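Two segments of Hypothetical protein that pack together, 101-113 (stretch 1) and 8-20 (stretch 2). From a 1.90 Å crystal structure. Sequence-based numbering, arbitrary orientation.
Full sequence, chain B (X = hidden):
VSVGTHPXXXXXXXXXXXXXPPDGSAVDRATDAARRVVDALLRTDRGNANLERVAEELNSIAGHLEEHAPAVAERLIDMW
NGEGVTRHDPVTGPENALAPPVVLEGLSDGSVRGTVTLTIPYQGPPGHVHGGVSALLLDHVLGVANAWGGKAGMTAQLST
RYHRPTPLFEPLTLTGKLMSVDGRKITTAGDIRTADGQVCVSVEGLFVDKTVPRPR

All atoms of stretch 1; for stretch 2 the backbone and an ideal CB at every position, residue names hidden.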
ATOM      1  N   PRO B 101       3.458  10.840   1.556  1.00 32.50           N
ATOM      2  CA  PRO B 101       2.076  10.772   2.008  1.00 32.56           C
ATOM      3  C   PRO B 101       1.166  11.658   1.187  1.00 32.81           C
ATOM      4  O   PRO B 101       1.614  12.635   0.568  1.00 33.10           O
ATOM      5  CB  PRO B 101       2.140  11.290   3.452  1.00 31.38           C
ATOM      6  CG  PRO B 101       3.295  12.258   3.472  1.00 31.52           C
ATOM      7  CD  PRO B 101       4.191  11.907   2.268  1.00 32.64           C
ATOM      8  N   VAL B 102      -0.100  11.286   1.161  1.00 33.49           N
ATOM      9  CA  VAL B 102      -1.109  12.077   0.455  1.00 34.00           C
ATOM     10  C   VAL B 102      -1.649  13.160   1.377  1.00 33.99           C
ATOM     11  O   VAL B 102      -1.967  12.892   2.526  1.00 34.31           O
ATOM     12  CB  VAL B 102      -2.273  11.195  -0.067  1.00 34.18           C
ATOM     13  CG1 VAL B 102      -3.235  12.063  -0.925  1.00 37.27           C
ATOM     14  CG2 VAL B 102      -1.728  10.032  -0.915  1.00 33.85           C
ATOM     15  N   VAL B 103      -1.742  14.376   0.854  1.00 34.32           N
ATOM     16  CA  VAL B 103      -2.323  15.514   1.557  1.00 35.05           C
ATOM     17  C   VAL B 103      -3.726  15.717   0.972  1.00 35.43           C
ATOM     18  O   VAL B 103      -3.887  15.725  -0.267  1.00 35.57           O
ATOM     19  CB  VAL B 103      -1.464  16.766   1.295  1.00 34.86           C
ATOM     20  CG1 VAL B 103      -2.088  18.001   1.897  1.00 36.62           C
ATOM     21  CG2 VAL B 103      -0.035  16.539   1.849  1.00 35.39           C
ATOM     22  N   LEU B 104      -4.728  15.864   1.838  1.00 34.64           N
ATOM     23  CA  LEU B 104      -6.109  16.025   1.371  1.00 35.25           C
ATOM     24  C   LEU B 104      -6.783  17.257   1.955  1.00 35.44           C
ATOM     25  O   LEU B 104      -6.573  17.600   3.135  1.00 34.95           O
ATOM     26  CB  LEU B 104      -6.954  14.788   1.707  1.00 34.52           C
ATOM     27  CG  LEU B 104      -6.472  13.463   1.143  1.00 36.91           C
ATOM     28  CD1 LEU B 104      -7.162  12.295   1.914  1.00 35.76           C
ATOM     29  CD2 LEU B 104      -6.721  13.414  -0.363  1.00 34.41           C
ATOM     30  N   GLU B 105      -7.597  17.911   1.123  1.00 34.94           N
ATOM     31  CA  GLU B 105      -8.421  19.003   1.614  1.00 35.48           C
ATOM     32  C   GLU B 105      -9.896  18.724   1.410  1.00 34.62           C
ATOM     33  O   GLU B 105     -10.274  17.973   0.517  1.00 32.92           O
ATOM     34  CB  GLU B 105      -8.011  20.339   1.005  1.00 36.65           C
ATOM     35  CG  GLU B 105      -8.161  20.416  -0.468  1.00 40.23           C
ATOM     36  CD  GLU B 105      -7.490  21.663  -1.053  1.00 46.36           C
ATOM     37  OE1 GLU B 105      -7.128  22.600  -0.295  1.00 49.02           O
ATOM     38  OE2 GLU B 105      -7.311  21.697  -2.286  1.00 49.63           O
ATOM     39  N   GLY B 106     -10.722  19.295   2.283  1.00 34.37           N
ATOM     40  CA  GLY B 106     -12.168  19.219   2.106  1.00 34.76           C
ATOM     41  C   GLY B 106     -12.671  20.445   1.362  1.00 35.33           C
ATOM     42  O   GLY B 106     -12.227  21.573   1.628  1.00 34.48           O
ATOM     43  N   LEU B 107     -13.594  20.223   0.426  1.00 35.64           N
ATOM     44  CA  LEU B 107     -14.166  21.315  -0.349  1.00 37.04           C
ATOM     45  C   LEU B 107     -15.640  21.560   0.032  1.00 36.95           C
ATOM     46  O   LEU B 107     -16.288  20.695   0.650  1.00 37.01           O
ATOM     47  CB  LEU B 107     -14.013  21.052  -1.853  1.00 37.76           C
ATOM     48  CG  LEU B 107     -12.661  20.595  -2.404  1.00 39.66           C
ATOM     49  CD1 LEU B 107     -12.792  20.355  -3.926  1.00 42.61           C
ATOM     50  CD2 LEU B 107     -11.550  21.634  -2.105  1.00 42.37           C
ATOM     51  N   SER B 108     -16.154  22.734  -0.345  1.00 37.10           N
ATOM     52  CA  SER B 108     -17.492  23.202   0.074  1.00 37.66           C
ATOM     53  C   SER B 108     -18.634  22.283  -0.354  1.00 37.45           C
ATOM     54  O   SER B 108     -19.651  22.188   0.333  1.00 38.03           O
ATOM     55  CB  SER B 108     -17.758  24.635  -0.430  1.00 37.51           C
ATOM     56  OG  SER B 108     -17.385  24.770  -1.804  1.00 39.26           O
ATOM     57  N   ASP B 109     -18.457  21.592  -1.472  1.00 37.63           N
ATOM     58  CA  ASP B 109     -19.513  20.749  -2.027  1.00 37.55           C
ATOM     59  C   ASP B 109     -19.587  19.347  -1.403  1.00 37.49           C
ATOM     60  O   ASP B 109     -20.419  18.527  -1.798  1.00 37.68           O
ATOM     61  CB  ASP B 109     -19.351  20.650  -3.545  1.00 38.36           C
ATOM     62  CG  ASP B 109     -18.084  19.906  -3.967  1.00 39.86           C
ATOM     63  OD1 ASP B 109     -17.279  19.452  -3.119  1.00 42.24           O
ATOM     64  OD2 ASP B 109     -17.891  19.753  -5.180  1.00 44.85           O
ATOM     65  N   GLY B 110     -18.718  19.077  -0.433  1.00 36.85           N
ATOM     66  CA  GLY B 110     -18.662  17.766   0.222  1.00 36.58           C
ATOM     67  C   GLY B 110     -17.532  16.892  -0.295  1.00 36.60           C
ATOM     68  O   GLY B 110     -17.196  15.879   0.311  1.00 36.64           O
ATOM     69  N   SER B 111     -16.943  17.253  -1.431  1.00 37.32           N
ATOM     70  CA  SER B 111     -15.848  16.435  -1.943  1.00 37.19           C
ATOM     71  C   SER B 111     -14.569  16.682  -1.125  1.00 37.42           C
ATOM     72  O   SER B 111     -14.443  17.701  -0.413  1.00 37.04           O
ATOM     73  CB  SER B 111     -15.632  16.648  -3.450  1.00 37.76           C
ATOM     74  OG  SER B 111     -15.198  17.962  -3.759  1.00 38.80           O
ATOM     75  N   VAL B 112     -13.648  15.732  -1.231  1.00 36.27           N
ATOM     76  CA  VAL B 112     -12.315  15.777  -0.649  1.00 36.79           C
ATOM     77  C   VAL B 112     -11.369  15.640  -1.845  1.00 36.39           C
ATOM     78  O   VAL B 112     -11.675  14.914  -2.794  1.00 36.49           O
ATOM     79  CB  VAL B 112     -12.180  14.596   0.362  1.00 37.54           C
ATOM     80  CG1 VAL B 112     -10.765  14.103   0.529  1.00 41.62           C
ATOM     81  CG2 VAL B 112     -12.824  14.981   1.714  1.00 36.14           C
ATOM     82  N   ARG B 113     -10.243  16.343  -1.819  1.00 35.27           N
ATOM     83  CA  ARG B 113      -9.327  16.365  -2.962  1.00 36.45           C
ATOM     84  C   ARG B 113      -7.867  16.466  -2.529  1.00 35.92           C
ATOM     85  O   ARG B 113      -7.542  17.168  -1.567  1.00 35.64           O
ATOM     86  CB  ARG B 113      -9.647  17.576  -3.859  1.00 35.09           C
ATOM     87  CG  ARG B 113      -8.765  17.700  -5.101  1.00 38.01           C
ATOM     88  CD  ARG B 113      -9.106  18.982  -5.871  1.00 38.45           C
ATOM     89  NE  ARG B 113      -8.026  19.418  -6.767  1.00 45.78           N
ATOM     90  CZ  ARG B 113      -8.076  19.302  -8.085  1.00 47.13           C
ATOM     91  NH1 ARG B 113      -9.150  18.750  -8.645  1.00 51.76           N
ATOM     92  NH2 ARG B 113      -7.076  19.737  -8.849  1.00 46.28           N
ATOM     93  N   UNK B   8     -16.177  19.347   9.173  1.00 39.79           N
ATOM     94  CA  UNK B   8     -16.999  18.832   8.080  1.00 38.86           C
ATOM     95  C   UNK B   8     -17.265  19.952   7.095  1.00 38.91           C
ATOM     96  O   UNK B   8     -17.006  21.107   7.392  1.00 37.77           O
ATOM     97  CB  UNK B   8     -18.312  18.245   8.601  1.00 38.86           C
ATOM     98  N   UNK B   9     -17.819  19.600   5.940  1.00 38.59           N
ATOM     99  CA  UNK B   9     -18.113  20.575   4.895  1.00 39.36           C
ATOM    100  C   UNK B   9     -19.079  21.678   5.356  1.00 39.44           C
ATOM    101  O   UNK B   9     -19.184  22.708   4.713  1.00 39.75           O
ATOM    102  CB  UNK B   9     -18.698  19.857   3.678  1.00 39.36           C
ATOM    103  N   UNK B  10     -19.773  21.469   6.471  1.00 39.88           N
ATOM    104  CA  UNK B  10     -20.712  22.494   6.969  1.00 40.06           C
ATOM    105  C   UNK B  10     -20.119  23.446   8.006  1.00 39.74           C
ATOM    106  O   UNK B  10     -20.619  24.573   8.193  1.00 40.08           O
ATOM    107  CB  UNK B  10     -21.935  21.807   7.579  1.00 40.06           C
ATOM    108  N   UNK B  11     -19.086  23.001   8.711  1.00 38.50           N
ATOM    109  CA  UNK B  11     -18.561  23.799   9.818  1.00 37.89           C
ATOM    110  C   UNK B  11     -17.157  24.351   9.592  1.00 36.52           C
ATOM    111  O   UNK B  11     -16.612  25.018  10.447  1.00 36.13           O
ATOM    112  CB  UNK B  11     -18.561  22.953  11.093  1.00 37.89           C
ATOM    113  N   UNK B  12     -16.579  24.056   8.432  1.00 36.41           N
ATOM    114  CA  UNK B  12     -15.214  24.446   8.106  1.00 35.82           C
ATOM    115  C   UNK B  12     -15.170  25.054   6.716  1.00 35.07           C
ATOM    116  O   UNK B  12     -15.973  24.672   5.870  1.00 35.31           O
ATOM    117  CB  UNK B  12     -14.267  23.248   8.198  1.00 35.82           C
ATOM    118  N   UNK B  13     -14.276  26.042   6.485  1.00 34.39           N
ATOM    119  CA  UNK B  13     -14.153  26.595   5.118  1.00 34.57           C
ATOM    120  C   UNK B  13     -13.675  25.584   4.084  1.00 34.89           C
ATOM    121  O   UNK B  13     -12.949  24.636   4.402  1.00 34.32           O
ATOM    122  CB  UNK B  13     -13.187  27.782   5.127  1.00 34.57           C
ATOM    123  N   UNK B  14     -14.080  25.806   2.839  1.00 35.14           N
ATOM    124  CA  UNK B  14     -13.527  25.065   1.720  1.00 35.03           C
ATOM    125  C   UNK B  14     -12.014  25.235   1.748  1.00 35.54           C
ATOM    126  O   UNK B  14     -11.511  26.336   2.042  1.00 36.34           O
ATOM    127  CB  UNK B  14     -14.117  25.538   0.390  1.00 35.03           C
ATOM    128  N   UNK B  15     -11.294  24.158   1.448  1.00 35.62           N
ATOM    129  CA  UNK B  15      -9.831  24.185   1.449  1.00 35.88           C
ATOM    130  C   UNK B  15      -9.235  23.839   2.811  1.00 36.01           C
ATOM    131  O   UNK B  15      -8.024  23.977   3.014  1.00 36.48           O
ATOM    132  CB  UNK B  15      -9.338  25.566   1.012  1.00 35.88           C
ATOM    133  N   UNK B  16     -10.068  23.372   3.736  1.00 34.54           N
ATOM    134  CA  UNK B  16      -9.586  22.953   5.044  1.00 35.39           C
ATOM    135  C   UNK B  16      -8.708  21.720   4.853  1.00 35.41           C
ATOM    136  O   UNK B  16      -9.151  20.738   4.255  1.00 35.63           O
ATOM    137  CB  UNK B  16     -10.746  22.666   6.000  1.00 35.39           C
ATOM    138  N   UNK B  17      -7.461  21.786   5.317  1.00 35.04           N
ATOM    139  CA  UNK B  17      -6.549  20.653   5.187  1.00 34.96           C
ATOM    140  C   UNK B  17      -7.021  19.624   6.191  1.00 35.04           C
ATOM    141  O   UNK B  17      -7.163  19.953   7.362  1.00 34.65           O
ATOM    142  CB  UNK B  17      -5.090  21.049   5.420  1.00 34.96           C
ATOM    143  N   UNK B  18      -7.267  18.391   5.740  1.00 35.10           N
ATOM    144  CA  UNK B  18      -7.810  17.339   6.613  1.00 36.81           C
ATOM    145  C   UNK B  18      -6.759  16.398   7.182  1.00 37.56           C
ATOM    146  O   UNK B  18      -6.909  15.836   8.285  1.00 37.39           O
ATOM    147  CB  UNK B  18      -8.842  16.515   5.840  1.00 36.81           C
ATOM    148  N   UNK B  19      -5.710  16.202   6.402  1.00 38.01           N
ATOM    149  CA  UNK B  19      -4.584  15.373   6.795  1.00 38.20           C
ATOM    150  C   UNK B  19      -3.678  16.172   7.733  1.00 39.75           C
ATOM    151  O   UNK B  19      -3.880  17.367   7.942  1.00 38.51           O
ATOM    152  CB  UNK B  19      -3.810  14.886   5.568  1.00 38.20           C
ATOM    153  N   UNK B  20      -2.704  15.505   8.332  1.00 41.17           N
ATOM    154  CA  UNK B  20      -1.847  16.167   9.298  1.00 43.62           C
ATOM    155  C   UNK B  20      -0.907  17.188   8.653  1.00 44.63           C
ATOM    156  O   UNK B  20      -0.172  16.850   7.731  1.00 44.73           O
ATOM    157  CB  UNK B  20      -1.031  15.122  10.061  1.00 43.62           C
TER

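Position 8 lies beyond the reach of stretch 1, so its choice is local. Many residues would fit. It is Thr8, and its OG1 accepts from the backbone N of position 10.

At position 9 CA-to-CB points toward the turn of stretch 1. The ideal CB lies 4.0 Å from Leu107 O and 4.0 Å from Gly110 CA. The CB faces the turn, with Gly110 CA and the Leu107 carbonyl close by, so a large flat or aliphatic side chain could cover it. The residue is Phe9. Its CB packs 4.0 Å from Gly110 CA, and Ser108 O sits at the ring edge, 3.8 Å from Phe9 CD2.

Positions 10, 11 and 12 meet nothing of stretch 1, and polar residues are reasonable. They are Glu10, Asn11 and Ser12. Asn11 OD1 accepts from Thr8 N at 2.7 Å and from Ser12 OG at 2.9 Å, which ties this loop together.

Position 13 points away from stretch 1. Position 13 is the first residue of a type II turn; its phi of -63° permits proline among many others. It is Pro13.

At position 14 CA-to-CB runs sideways, but the ideal CB is 3.5 Å from Ser108 N. A donor this close favours a short side chain with an acceptor, such as serine, threonine or perhaps aspartate. The residue is Ser14. Its OG, with chi1 in t, accepts a hydrogen bond from Ser108 N at 3.0 Å.

Position 15 has phi 89° and psi 10°. A CB here would be jammed against the carbonyl O of position 14, so the backbone alone calls for glycine. Gly15 follows. Its N donates to Gly106 O at 2.8 Å. One water donates both to Gly15 O and to Glu105 OE1.

Position 16 pairs loosely with Gly106, and its O accepts from Gly106 N at 2.9 Å. The ideal CB comes no nearer than 4.7 Å to stretch 1, at Gly106 O. Various small or beta-branched residues would do. In Thr16, OG1 turns back on its own turn and donates to Pro13 O at 2.5 Å.

Position 17 pairs with Glu105 in an antiparallel bridge, with both side chains on the same face of the sheet. A beta-branched or modest apolar residue would suit. It is Val17, whose CG1 is 4.4 Å from Val103 CG1, a light apolar contact.

At position 18 CA-to-CB points toward stretch 1, and its N donates to Leu104 O at 2.8 Å. Gly106 presents no side chain, and Val112 offers an apolar surface nearby. A medium aliphatic residue is indicated. Leu18 places CD1 3.6 Å from Gly106 N and 3.7 Å from Val112 CG2.

Position 19 also points toward stretch 1. Its ideal CB is 4.0 Å from Leu104 N, whose proton needs an acceptor. Serine or threonine would serve well. In Thr19, OG1 accepts from Leu104 N at 3.2 Å, while CG2 lies 3.9 Å from Leu104 CB.

Position 20 is out of reach and unconstrained by stretch 1. Ser20 bonds elsewhere in the structure.

Stretch 2, residues 8-20: TFENSPSGTVLTS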
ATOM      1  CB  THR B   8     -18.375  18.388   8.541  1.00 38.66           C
ATOM      2  OG1 THR B   8     -19.118  19.554   8.921  1.00 38.35           O
ATOM      3  CG2 THR B   8     -18.282  17.422   9.721  1.00 39.02           C
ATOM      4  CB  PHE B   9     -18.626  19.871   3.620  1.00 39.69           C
ATOM      5  CG  PHE B   9     -20.036  19.353   3.724  1.00 40.05           C
ATOM      6  CD1 PHE B   9     -20.328  18.222   4.483  1.00 40.58           C
ATOM      7  CD2 PHE B   9     -21.074  19.990   3.043  1.00 41.36           C
ATOM      8  CE1 PHE B   9     -21.620  17.738   4.566  1.00 40.91           C
ATOM      9  CE2 PHE B   9     -22.382  19.521   3.129  1.00 41.16           C
ATOM     10  CZ  PHE B   9     -22.659  18.398   3.892  1.00 41.33           C
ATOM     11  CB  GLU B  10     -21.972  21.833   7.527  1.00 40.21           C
ATOM     12  CG  GLU B  10     -22.785  21.153   6.456  1.00 43.13           C
ATOM     13  CD  GLU B  10     -23.887  20.285   7.006  1.00 47.34           C
ATOM     14  OE1 GLU B  10     -24.918  20.156   6.313  1.00 49.44           O
ATOM     15  OE2 GLU B  10     -23.739  19.749   8.131  1.00 50.26           O
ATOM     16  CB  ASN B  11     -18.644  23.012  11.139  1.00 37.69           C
ATOM     17  CG  ASN B  11     -17.736  21.806  11.157  1.00 40.39           C
ATOM     18  OD1 ASN B  11     -16.736  21.736  10.412  1.00 41.71           O
ATOM     19  ND2 ASN B  11     -18.062  20.841  12.020  1.00 41.06           N
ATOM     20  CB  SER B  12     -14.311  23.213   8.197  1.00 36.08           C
ATOM     21  OG  SER B  12     -14.164  22.833   9.562  1.00 36.52           O
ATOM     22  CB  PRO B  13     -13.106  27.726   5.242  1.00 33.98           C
ATOM     23  CG  PRO B  13     -12.645  27.731   6.664  1.00 34.67           C
ATOM     24  CD  PRO B  13     -13.381  26.696   7.462  1.00 34.34           C
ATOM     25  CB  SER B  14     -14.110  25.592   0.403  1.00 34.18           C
ATOM     26  OG  SER B  14     -13.918  24.649  -0.644  1.00 34.75           O
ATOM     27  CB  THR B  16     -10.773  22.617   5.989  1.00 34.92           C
ATOM     28  OG1 THR B  16     -11.473  23.833   6.303  1.00 36.51           O
ATOM     29  CG2 THR B  16     -10.281  21.989   7.265  1.00 35.99           C
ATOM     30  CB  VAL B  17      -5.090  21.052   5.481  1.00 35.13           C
ATOM     31  CG1 VAL B  17      -4.161  19.826   5.342  1.00 35.86           C
ATOM     32  CG2 VAL B  17      -4.633  22.159   4.525  1.00 36.16           C
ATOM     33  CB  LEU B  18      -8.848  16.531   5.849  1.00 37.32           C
ATOM     34  CG  LEU B  18     -10.049  17.349   5.375  1.00 37.27           C
ATOM     35  CD1 LEU B  18     -10.985  16.491   4.586  1.00 38.82           C
ATOM     36  CD2 LEU B  18     -10.771  17.936   6.575  1.00 36.45           C
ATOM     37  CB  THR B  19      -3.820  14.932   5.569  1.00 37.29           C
ATOM     38  OG1 THR B  19      -3.547  16.079   4.753  1.00 34.41           O
ATOM     39  CG2 THR B  19      -4.672  13.964   4.774  1.00 37.14           C
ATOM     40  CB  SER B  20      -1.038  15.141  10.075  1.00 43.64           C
ATOM     41  OG  SER B  20      -0.423  15.784  11.173  1.00 47.52           O
TER
HETATM   42  O   HOH W   1      -5.867  23.978   1.229  1.00 55.67           O
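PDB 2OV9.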